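Sulfotransferase (Alicyclobacillus acidocaldarius subsp. acidocaldarius, PDB 3RNL) probably transfers a sulfonate group to an acceptor molecule and binds magnesium ions. Local coordinates at residues Thr99-Arg102 and Met103-Ala106; Arg173-Val177 and Phe178-Gln182; Gln197-Arg200 and Asp201-Phe205. All coordinates share one frame; numbering follows the deposited sequence.

Contact 1: residues Thr99-Arg102 and Met103-Ala106; sequences TAQR and MYDA
Gln101 and Asp105, one helical turn apart on helix 99-106, meet through their side chains on the outer face of the helix. From CB the glutamine sets out with CG anti to its backbone nitrogen (chi1 -174°), and CG passes 4.0 Å from OD2 of Asp105. A bend at chi2 (67°) then folds the chain over, carrying CD past the carboxylate and NE2 to within 3.0 Å of OD1 of Asp105. The hydrogen bond is moderately bent, with 144° at the hydrogen. It lies close to the plane of the amide yet reaches OD1 from above the carboxylate plane. The same NE2 stands 3.8 Å from CD2 of Tyr104, obliquely to its ring. Beneath this bridge the backbone of Asp105 donates to O of Gln101 at 2.9 Å, one of four successive i to i+4 bonds joining 99-102 to 103-106.

The buried side is apolar. Met103, a selenomethionine, lies alongside Thr99; in the conformer modelled here, one of two, its CE is 4.0 Å from CG2 of Thr99, a touch that is therefore less certain. Threonine suits this place because its two branches divide the work: the methyl packs, while OG1 hydrogen-bonds to Tyr96 O and Ser46 OG. Ala100 is small enough to let Tyr174 of helix 167-178 come close. Arg102, extended from CG to NE, leaves the helix to form a salt bridge with Asp49 and a hydrogen bond to Phe45 O.

Glutamine followed four residues later by aspartate is thus a short polar bridge along an exposed helix face. The neutral amide probably eases the carboxylate's charge through the hydrogen bond but cannot neutralise it, and the bridge holds both flexible groups against the last turn of the helix.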
ATOM      1  N   THR A  99       4.609   4.466 -11.240  1.00  7.94           N
ATOM      2  CA  THR A  99       4.391   5.411 -10.148  1.00  8.54           C
ATOM      3  C   THR A  99       5.688   5.940  -9.541  1.00  9.06           C
ATOM      4  O   THR A  99       5.850   7.156  -9.368  1.00  8.45           O
ATOM      5  CB  THR A  99       3.515   4.774  -9.041  1.00  9.66           C
ATOM      6  OG1 THR A  99       2.318   4.241  -9.641  1.00 11.11           O
ATOM      7  CG2 THR A  99       3.129   5.815  -7.989  1.00  9.72           C
ATOM      8  N   ALA A 100       6.601   5.029  -9.208  1.00  7.72           N
ATOM      9  CA  ALA A 100       7.838   5.420  -8.541  1.00  8.85           C
ATOM     10  C   ALA A 100       8.573   6.475  -9.359  1.00 11.85           C
ATOM     11  O   ALA A 100       9.031   7.469  -8.811  1.00  7.90           O
ATOM     12  CB  ALA A 100       8.749   4.201  -8.317  1.00  6.62           C
ATOM     13  N   GLN A 101       8.694   6.247 -10.662  1.00  8.93           N
ATOM     14  CA  GLN A 101       9.448   7.178 -11.510  1.00  9.80           C
ATOM     15  C   GLN A 101       8.768   8.555 -11.611  1.00 11.21           C
ATOM     16  O   GLN A 101       9.440   9.597 -11.628  1.00 10.03           O
ATOM     17  CB  GLN A 101       9.723   6.577 -12.903  1.00  8.03           C
ATOM     18  CG  GLN A 101      10.640   7.479 -13.772  1.00  8.19           C
ATOM     19  CD  GLN A 101      12.058   7.566 -13.217  1.00 10.85           C
ATOM     20  OE1 GLN A 101      12.736   6.556 -13.067  1.00 13.92           O
ATOM     21  NE2 GLN A 101      12.508   8.782 -12.904  1.00 12.74           N
ATOM     22  N   ARG A 102       7.434   8.586 -11.665  1.00  9.45           N
ATOM     23  CA  ARG A 102       6.732   9.882 -11.679  1.00  8.89           C
ATOM     24  C   ARG A 102       6.934  10.646 -10.380  1.00 10.16           C
ATOM     25  O   ARG A 102       7.100  11.879 -10.381  1.00 12.41           O
ATOM     26  CB  ARG A 102       5.221   9.711 -11.903  1.00 13.46           C
ATOM     27  CG  ARG A 102       4.882   9.112 -13.233  1.00 17.62           C
ATOM     28  CD  ARG A 102       3.352   8.964 -13.474  1.00 14.32           C
ATOM     29  NE  ARG A 102       3.232   8.036 -14.582  1.00 16.67           N
ATOM     30  CZ  ARG A 102       2.840   6.771 -14.467  1.00 14.95           C
ATOM     31  NH1 ARG A 102       2.400   6.289 -13.297  1.00 11.98           N
ATOM     32  NH2 ARG A 102       2.834   6.008 -15.549  1.00 17.50           N
HETATM   33  N   MSE A 103       6.882   9.935  -9.256  0.53 10.81           N
HETATM   34  CA  MSE A 103       7.147  10.567  -7.959  0.53  9.72           C
HETATM   35  C   MSE A 103       8.552  11.119  -7.916  0.53 10.66           C
HETATM   36  O   MSE A 103       8.784  12.232  -7.448  0.53 12.74           O
HETATM   37  CB  MSE A 103       7.008   9.561  -6.818  0.53 12.43           C
HETATM   38  CG  MSE A 103       5.597   9.140  -6.510  0.53  7.39           C
HETATM   39 SE   MSE A 103       5.682   7.649  -5.233  0.53 19.53          SE
HETATM   40  CE  MSE A 103       3.850   7.725  -4.603  0.53 10.46           C
ATOM     41  N   TYR A 104       9.504  10.316  -8.374  1.00  9.35           N
ATOM     42  CA  TYR A 104      10.901  10.733  -8.343  1.00  9.42           C
ATOM     43  C   TYR A 104      11.144  11.961  -9.211  1.00 10.01           C
ATOM     44  O   TYR A 104      11.948  12.868  -8.881  1.00 10.55           O
ATOM     45  CB  TYR A 104      11.787   9.566  -8.813  1.00 10.78           C
ATOM     46  CG  TYR A 104      13.261   9.889  -8.740  1.00 10.11           C
ATOM     47  CD1 TYR A 104      13.994   9.619  -7.587  1.00 12.20           C
ATOM     48  CD2 TYR A 104      13.917  10.478  -9.826  1.00 10.77           C
ATOM     49  CE1 TYR A 104      15.338   9.925  -7.515  1.00 16.52           C
ATOM     50  CE2 TYR A 104      15.251  10.781  -9.760  1.00 13.31           C
ATOM     51  CZ  TYR A 104      15.956  10.508  -8.599  1.00 17.64           C
ATOM     52  OH  TYR A 104      17.298  10.790  -8.532  1.00 19.87           O
ATOM     53  N   ASP A 105      10.472  11.994 -10.348  1.00  9.14           N
ATOM     54  CA  ASP A 105      10.642  13.123 -11.239  1.00 13.17           C
ATOM     55  C   ASP A 105      10.142  14.411 -10.586  1.00 16.89           C
ATOM     56  O   ASP A 105      10.653  15.494 -10.874  1.00 14.34           O
ATOM     57  CB  ASP A 105       9.941  12.871 -12.578  1.00 12.87           C
ATOM     58  CG  ASP A 105      10.730  11.919 -13.479  1.00 14.82           C
ATOM     59  OD1 ASP A 105      11.933  11.695 -13.223  1.00 15.53           O
ATOM     60  OD2 ASP A 105      10.152  11.396 -14.458  1.00 16.45           O
ATOM     61  N   ALA A 106       9.113  14.296  -9.746  1.00 10.34           N
ATOM     62  CA  ALA A 106       8.623  15.447  -8.976  1.00 13.58           C
ATOM     63  C   ALA A 106       9.409  15.729  -7.680  1.00 17.32           C
ATOM     64  O   ALA A 106       9.713  16.882  -7.363  1.00 15.21           O
ATOM     65  CB  ALA A 106       7.124  15.274  -8.671  1.00 13.33           C
TER

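Contact 2: residues Arg173-Val177 and Phe178-Gln182; sequences RYLDV and FGREQ. With MG (magnesium ion), chain C.
Phe178 ends helix 167-178, and its ring lies alongside that of Tyr174, with CD2 of Phe178 3.9 Å from CD1 of Tyr174. Its backbone N donates to O of Tyr174 at 2.9 Å, the last regular bond of the helix, and that carbonyl oxygen also sits at the ring's edge. Over one face comes CG1 of Val177, 4.2 Å from the centroid of the Phe178 ring, a CH-pi contact. With chi1 at 170°, CG1 lies opposite the valine's own N, which turns this methyl over the ring.

Gly179 leaves the helix with positive phi (82°), where a CB would collide with the carbonyl oxygen before it, which suits a residue without one. Its N still reaches O of Leu175 at 2.9 Å, but the bond is bent (133°) and arrives from above the carbonyl plane. In one of its two conformers Arg180 turns back, bent at chi3, and brings its guanidinium across Leu175, whose CD2 lies over one face; NH2 is 3.8 Å from CD1 of Leu175, a less certain touch, and NH1 is held by Leu293 O. Further on, Gln182 N bonds to Gly179 O, closing the short 3-10 turn.

On the outer side a magnesium ion is bound by O of Asp176 at 2.3 Å and by four waters, whereas the carboxylate of Asp176 pairs with Lys172.

The turn leads straight into strand 183-187, the edge of the parallel sheet. Tyr174 and Phe178 fill the space between helix 99-106 and strand 111-116, Phe178 and Leu175 also touch Val183, and Gln182 pairs with Ile112 through backbone bonds.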
ATOM      1  N   ARG A 173      11.048  -2.022  -8.091  1.00  9.70           N
ATOM      2  CA  ARG A 173      10.932  -0.766  -8.847  1.00  8.40           C
ATOM      3  C   ARG A 173      11.184   0.445  -7.938  1.00 12.14           C
ATOM      4  O   ARG A 173      11.876   1.383  -8.327  1.00  9.73           O
ATOM      5  CB  ARG A 173       9.558  -0.674  -9.539  1.00 10.96           C
ATOM      6  CG  ARG A 173       9.342   0.576 -10.408  1.00 10.81           C
ATOM      7  CD  ARG A 173      10.325   0.698 -11.585  1.00  9.51           C
ATOM      8  NE  ARG A 173      10.511  -0.533 -12.368  1.00 12.10           N
ATOM      9  CZ  ARG A 173       9.715  -0.932 -13.355  1.00 15.77           C
ATOM     10  NH1 ARG A 173       9.993  -2.059 -14.023  1.00 14.52           N
ATOM     11  NH2 ARG A 173       8.635  -0.213 -13.674  1.00 12.83           N
ATOM     12  N   TYR A 174      10.633   0.432  -6.721  1.00  8.71           N
ATOM     13  CA  TYR A 174      10.894   1.532  -5.781  1.00  9.07           C
ATOM     14  C   TYR A 174      12.341   1.572  -5.316  1.00 10.22           C
ATOM     15  O   TYR A 174      12.930   2.659  -5.200  1.00  9.10           O
ATOM     16  CB  TYR A 174       9.949   1.495  -4.575  1.00  8.92           C
ATOM     17  CG  TYR A 174       8.629   2.156  -4.901  1.00  7.81           C
ATOM     18  CD1 TYR A 174       8.433   3.518  -4.650  1.00 10.12           C
ATOM     19  CD2 TYR A 174       7.603   1.441  -5.520  1.00 11.16           C
ATOM     20  CE1 TYR A 174       7.221   4.143  -4.968  1.00  8.64           C
ATOM     21  CE2 TYR A 174       6.383   2.060  -5.839  1.00  7.18           C
ATOM     22  CZ  TYR A 174       6.207   3.407  -5.572  1.00 11.51           C
ATOM     23  OH  TYR A 174       5.010   4.021  -5.904  1.00 12.00           O
ATOM     24  N   LEU A 175      12.918   0.410  -5.023  1.00  8.11           N
ATOM     25  CA  LEU A 175      14.331   0.390  -4.617  1.00 10.58           C
ATOM     26  C   LEU A 175      15.229   0.875  -5.744  1.00 11.10           C
ATOM     27  O   LEU A 175      16.226   1.586  -5.500  1.00 11.77           O
ATOM     28  CB  LEU A 175      14.760  -1.008  -4.181  1.00  9.35           C
ATOM     29  CG  LEU A 175      14.069  -1.490  -2.896  1.00  9.13           C
ATOM     30  CD1 LEU A 175      14.323  -2.969  -2.672  1.00 12.86           C
ATOM     31  CD2 LEU A 175      14.583  -0.686  -1.723  1.00 14.27           C
ATOM     32  N   ASP A 176      14.908   0.485  -6.975  1.00  9.99           N
ATOM     33  CA  ASP A 176      15.707   0.946  -8.109  1.00 11.01           C
ATOM     34  C   ASP A 176      15.600   2.462  -8.262  1.00 11.90           C
ATOM     35  O   ASP A 176      16.588   3.159  -8.454  1.00 10.30           O
ATOM     36  CB  ASP A 176      15.243   0.307  -9.423  1.00 10.12           C
ATOM     37  CG  ASP A 176      15.600  -1.164  -9.524  1.00 15.85           C
ATOM     38  OD1 ASP A 176      16.451  -1.644  -8.730  1.00 16.90           O
ATOM     39  OD2 ASP A 176      15.045  -1.837 -10.422  1.00 17.65           O
ATOM     40  N   VAL A 177      14.392   2.986  -8.210  1.00  8.53           N
ATOM     41  CA  VAL A 177      14.214   4.421  -8.480  1.00  8.57           C
ATOM     42  C   VAL A 177      14.744   5.309  -7.341  1.00 10.74           C
ATOM     43  O   VAL A 177      15.465   6.301  -7.582  1.00  9.00           O
ATOM     44  CB  VAL A 177      12.718   4.733  -8.755  1.00  9.44           C
ATOM     45  CG1 VAL A 177      12.468   6.245  -8.798  1.00  9.82           C
ATOM     46  CG2 VAL A 177      12.272   4.070 -10.066  1.00 10.40           C
ATOM     47  N   PHE A 178      14.329   4.999  -6.114  1.00 10.23           N
ATOM     48  CA  PHE A 178      14.680   5.846  -4.976  1.00  9.86           C
ATOM     49  C   PHE A 178      15.956   5.477  -4.236  1.00 14.83           C
ATOM     50  O   PHE A 178      16.561   6.335  -3.593  1.00 13.16           O
ATOM     51  CB  PHE A 178      13.497   5.891  -3.988  1.00  8.52           C
ATOM     52  CG  PHE A 178      12.363   6.723  -4.486  1.00 11.34           C
ATOM     53  CD1 PHE A 178      12.398   8.095  -4.323  1.00 12.77           C
ATOM     54  CD2 PHE A 178      11.298   6.151  -5.180  1.00  9.98           C
ATOM     55  CE1 PHE A 178      11.360   8.899  -4.808  1.00 12.31           C
ATOM     56  CE2 PHE A 178      10.267   6.951  -5.673  1.00 11.63           C
ATOM     57  CZ  PHE A 178      10.306   8.330  -5.490  1.00 11.59           C
ATOM     58  N   GLY A 179      16.430   4.251  -4.412  1.00 13.32           N
ATOM     59  CA  GLY A 179      17.581   3.787  -3.649  1.00 15.83           C
ATOM     60  C   GLY A 179      17.191   3.301  -2.262  1.00 15.49           C
ATOM     61  O   GLY A 179      16.197   3.735  -1.694  1.00 13.00           O
ATOM     62  N   ARG A 180      17.993   2.409  -1.693  0.65 15.70           N
ATOM     63  CA  ARG A 180      17.669   1.825  -0.392  0.65 13.47           C
ATOM     64  C   ARG A 180      17.632   2.858   0.742  0.65 14.65           C
ATOM     65  O   ARG A 180      16.897   2.698   1.714  0.65 18.02           O
ATOM     66  CB  ARG A 180      18.658   0.702  -0.066  0.65 21.44           C
ATOM     67  CG  ARG A 180      18.157  -0.301   0.962  0.65 32.48           C
ATOM     68  CD  ARG A 180      18.977  -1.595   0.912  0.65 33.28           C
ATOM     69  NE  ARG A 180      18.835  -2.292  -0.368  0.65 30.70           N
ATOM     70  CZ  ARG A 180      17.993  -3.301  -0.582  0.65 20.09           C
ATOM     71  NH1 ARG A 180      17.218  -3.734   0.403  0.65 15.43           N
ATOM     72  NH2 ARG A 180      17.934  -3.878  -1.777  0.65 20.85           N
ATOM     73  N   GLU A 181      18.416   3.922   0.615  1.00 14.81           N
ATOM     74  CA  GLU A 181      18.414   4.977   1.630  1.00 15.28           C
ATOM     75  C   GLU A 181      17.026   5.617   1.825  1.00 16.94           C
ATOM     76  O   GLU A 181      16.682   6.098   2.915  1.00 15.05           O
ATOM     77  CB  GLU A 181      19.449   6.044   1.249  1.00 19.21           C
ATOM     78  CG  GLU A 181      19.613   7.154   2.264  1.00 38.15           C
ATOM     79  CD  GLU A 181      20.394   6.714   3.482  1.00 61.77           C
ATOM     80  OE1 GLU A 181      21.480   6.113   3.314  1.00 68.96           O
ATOM     81  OE2 GLU A 181      19.914   6.965   4.606  1.00 70.06           O
ATOM     82  N   GLN A 182      16.258   5.688   0.741  1.00 11.62           N
ATOM     83  CA  GLN A 182      14.968   6.373   0.742  1.00  9.34           C
ATOM     84  C   GLN A 182      13.718   5.496   0.877  1.00 11.17           C
ATOM     85  O   GLN A 182      12.596   5.977   0.669  1.00 11.27           O
ATOM     86  CB  GLN A 182      14.870   7.335  -0.449  1.00 10.48           C
ATOM     87  CG  GLN A 182      15.817   8.533  -0.268  1.00 12.26           C
ATOM     88  CD  GLN A 182      15.967   9.371  -1.518  1.00 16.11           C
ATOM     89  OE1 GLN A 182      17.078   9.634  -1.958  1.00 16.48           O
ATOM     90  NE2 GLN A 182      14.850   9.804  -2.090  1.00 12.69           N
TER
HETATM   91 MG    MG C 312      18.825   3.021  -9.088  1.00 47.03          MG
HETATM   92  O   HOH W   1      19.362   1.074  -8.889  1.00 23.63           O
HETATM   93  O   HOH W   2      18.045   4.893  -9.973  0.48 16.61           O
HETATM   94  O   HOH W   3      17.876   2.203 -11.317  1.00 17.13           O
HETATM   95  O   HOH W   4      19.296   4.203  -7.001  1.00 40.13           O

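Contact 3: residues Gln197-Arg200 and Asp201-Phe205; sequences QVVR and DCCAF
Val199 and Cys203 form part of the buried face of helix 195-206, and CG1 of Val199 comes 4.4 Å from SG of Cys203. Beside them Val198 and Cys202 repeat the spacing one residue earlier. Small, apolar side chains let the helix sit close: Val198 and Cys202 rest on Ile186 of strand 183-187, Val199 and Cys202 on Leu28 of helix 21-29, and Cys203 on His31, a residue of the magnesium site.

The other face is polar and more open to solvent. Gln197, bent at chi2 (64°), swings its amide over Asp201, and NE2 donates to OD1 of Asp201 at 3.0 Å and 154°. The bond lies in the amide plane but meets the carboxylate from above its own plane, the two planes being 40° apart. Arg200 extends away from the helix, where NE bonds to Phe212 O.

Chemistry therefore divides the helix lengthwise. Regular backbone bonds, such as Asp201 N to Gln197 O at 2.9 Å, run along the helix beneath both faces, while dispersion packs the inner one. Outside, a neutral donor and a charged acceptor make a directional link, and Lys184, which touches Asp201, may also temper its charge.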
ATOM      1  N   GLN A 197       6.590   0.509  18.530  1.00 19.31           N
ATOM      2  CA  GLN A 197       7.978   0.385  18.089  1.00 20.68           C
ATOM      3  C   GLN A 197       8.090   0.674  16.599  1.00 17.00           C
ATOM      4  O   GLN A 197       9.007   1.371  16.146  1.00 15.74           O
ATOM      5  CB  GLN A 197       8.524  -1.013  18.376  1.00 23.07           C
ATOM      6  CG  GLN A 197       9.990  -1.165  17.996  1.00 21.39           C
ATOM      7  CD  GLN A 197      10.879  -0.258  18.822  1.00 30.00           C
ATOM      8  OE1 GLN A 197      10.893  -0.344  20.046  1.00 30.11           O
ATOM      9  NE2 GLN A 197      11.598   0.640  18.158  1.00 27.24           N
ATOM     10  N   VAL A 198       7.165   0.119  15.824  1.00 13.71           N
ATOM     11  CA  VAL A 198       7.203   0.331  14.381  1.00 14.08           C
ATOM     12  C   VAL A 198       6.982   1.802  14.040  1.00 17.60           C
ATOM     13  O   VAL A 198       7.680   2.367  13.203  1.00 15.32           O
ATOM     14  CB  VAL A 198       6.183  -0.556  13.637  1.00 14.64           C
ATOM     15  CG1 VAL A 198       6.120  -0.171  12.149  1.00 22.27           C
ATOM     16  CG2 VAL A 198       6.554  -2.023  13.799  1.00 23.29           C
ATOM     17  N   VAL A 199       6.021   2.443  14.696  1.00 16.64           N
ATOM     18  CA  VAL A 199       5.819   3.871  14.476  1.00 12.41           C
ATOM     19  C   VAL A 199       7.071   4.684  14.827  1.00 11.97           C
ATOM     20  O   VAL A 199       7.458   5.591  14.094  1.00 13.97           O
ATOM     21  CB  VAL A 199       4.612   4.383  15.278  1.00 15.86           C
ATOM     22  CG1 VAL A 199       4.594   5.905  15.312  1.00 18.40           C
ATOM     23  CG2 VAL A 199       3.322   3.814  14.658  1.00 14.79           C
ATOM     24  N   ARG A 200       7.706   4.365  15.953  1.00 12.69           N
ATOM     25  CA  ARG A 200       8.936   5.068  16.317  1.00 12.95           C
ATOM     26  C   ARG A 200      10.067   4.843  15.306  1.00 12.56           C
ATOM     27  O   ARG A 200      10.850   5.754  15.041  1.00 14.17           O
ATOM     28  CB  ARG A 200       9.394   4.660  17.719  1.00 13.96           C
ATOM     29  CG  ARG A 200       8.528   5.253  18.803  1.00 14.59           C
ATOM     30  CD  ARG A 200       8.860   4.616  20.148  1.00 21.61           C
ATOM     31  NE  ARG A 200       8.357   5.411  21.255  1.00 28.03           N
ATOM     32  CZ  ARG A 200       8.468   5.053  22.531  1.00 33.26           C
ATOM     33  NH1 ARG A 200       9.048   3.904  22.850  1.00 29.74           N
ATOM     34  NH2 ARG A 200       7.998   5.845  23.487  1.00 30.99           N
ATOM     35  N   ASP A 201      10.161   3.629  14.766  1.00 13.48           N
ATOM     36  CA  ASP A 201      11.129   3.343  13.697  1.00 11.93           C
ATOM     37  C   ASP A 201      10.848   4.231  12.481  1.00 14.77           C
ATOM     38  O   ASP A 201      11.778   4.745  11.840  1.00 14.69           O
ATOM     39  CB  ASP A 201      11.055   1.878  13.251  1.00 14.24           C
ATOM     40  CG  ASP A 201      11.525   0.897  14.315  1.00 23.87           C
ATOM     41  OD1 ASP A 201      12.204   1.310  15.281  1.00 25.43           O
ATOM     42  OD2 ASP A 201      11.214  -0.314  14.171  1.00 24.42           O
ATOM     43  N   CYS A 202       9.570   4.415  12.157  1.00 11.84           N
ATOM     44  CA  CYS A 202       9.218   5.284  11.024  1.00 13.44           C
ATOM     45  C   CYS A 202       9.592   6.724  11.315  1.00 12.59           C
ATOM     46  O   CYS A 202      10.017   7.450  10.425  1.00 13.57           O
ATOM     47  CB  CYS A 202       7.730   5.210  10.681  1.00 15.64           C
ATOM     48  SG  CYS A 202       7.233   3.621  10.014  1.00 17.29           S
ATOM     49  N   CYS A 203       9.428   7.155  12.562  1.00 14.62           N
ATOM     50  CA  CYS A 203       9.860   8.496  12.923  1.00 14.12           C
ATOM     51  C   CYS A 203      11.359   8.688  12.677  1.00 13.60           C
ATOM     52  O   CYS A 203      11.784   9.710  12.134  1.00 14.49           O
ATOM     53  CB  CYS A 203       9.534   8.791  14.387  1.00 16.59           C
ATOM     54  SG  CYS A 203       7.733   8.856  14.708  1.00 20.79           S
ATOM     55  N   ALA A 204      12.157   7.719  13.099  1.00 13.44           N
ATOM     56  CA  ALA A 204      13.604   7.780  12.866  1.00 14.77           C
ATOM     57  C   ALA A 204      13.907   7.865  11.358  1.00 15.78           C
ATOM     58  O   ALA A 204      14.740   8.668  10.909  1.00 16.25           O
ATOM     59  CB  ALA A 204      14.287   6.568  13.488  1.00 14.97           C
ATOM     60  N   PHE A 205      13.233   7.025  10.584  1.00 12.87           N
ATOM     61  CA  PHE A 205      13.375   7.034   9.117  1.00 11.13           C
ATOM     62  C   PHE A 205      13.038   8.409   8.524  1.00 13.33           C
ATOM     63  O   PHE A 205      13.769   8.926   7.656  1.00 15.40           O
ATOM     64  CB  PHE A 205      12.467   5.956   8.529  1.00  9.80           C
ATOM     65  CG  PHE A 205      12.418   5.934   7.018  1.00 12.11           C
ATOM     66  CD1 PHE A 205      13.565   5.686   6.275  1.00 14.91           C
ATOM     67  CD2 PHE A 205      11.214   6.115   6.352  1.00 10.39           C
ATOM     68  CE1 PHE A 205      13.508   5.637   4.868  1.00 13.26           C
ATOM     69  CE2 PHE A 205      11.144   6.052   4.943  1.00 10.82           C
ATOM     70  CZ  PHE A 205      12.300   5.830   4.214  1.00 11.47           C
TER

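In the fold
Contacts 1 and 2 hold neighbouring helices that pack directly: CG2 of Thr99 lies 3.3 Å from OH of Tyr174, a hydroxyl bonded to Tyr93 O, and Tyr104 meets Val177. Contact 3 lies on another helix, its centre about 24 Å from that of contact 1, and touches contact 2 through Phe205 beside Glu181 and Gln182. Each contact is partly buried. Contacts 1 and 3 lie within single helices and share a glutamine-aspartate bridge on the outer face, but the buried partners are threonine and selenomethionine in one, valines and cysteines in the other. Contact 2, at a helix end, is made instead by aromatic packing and a glycine turn, with a magnesium ion on the carbonyl of Asp176.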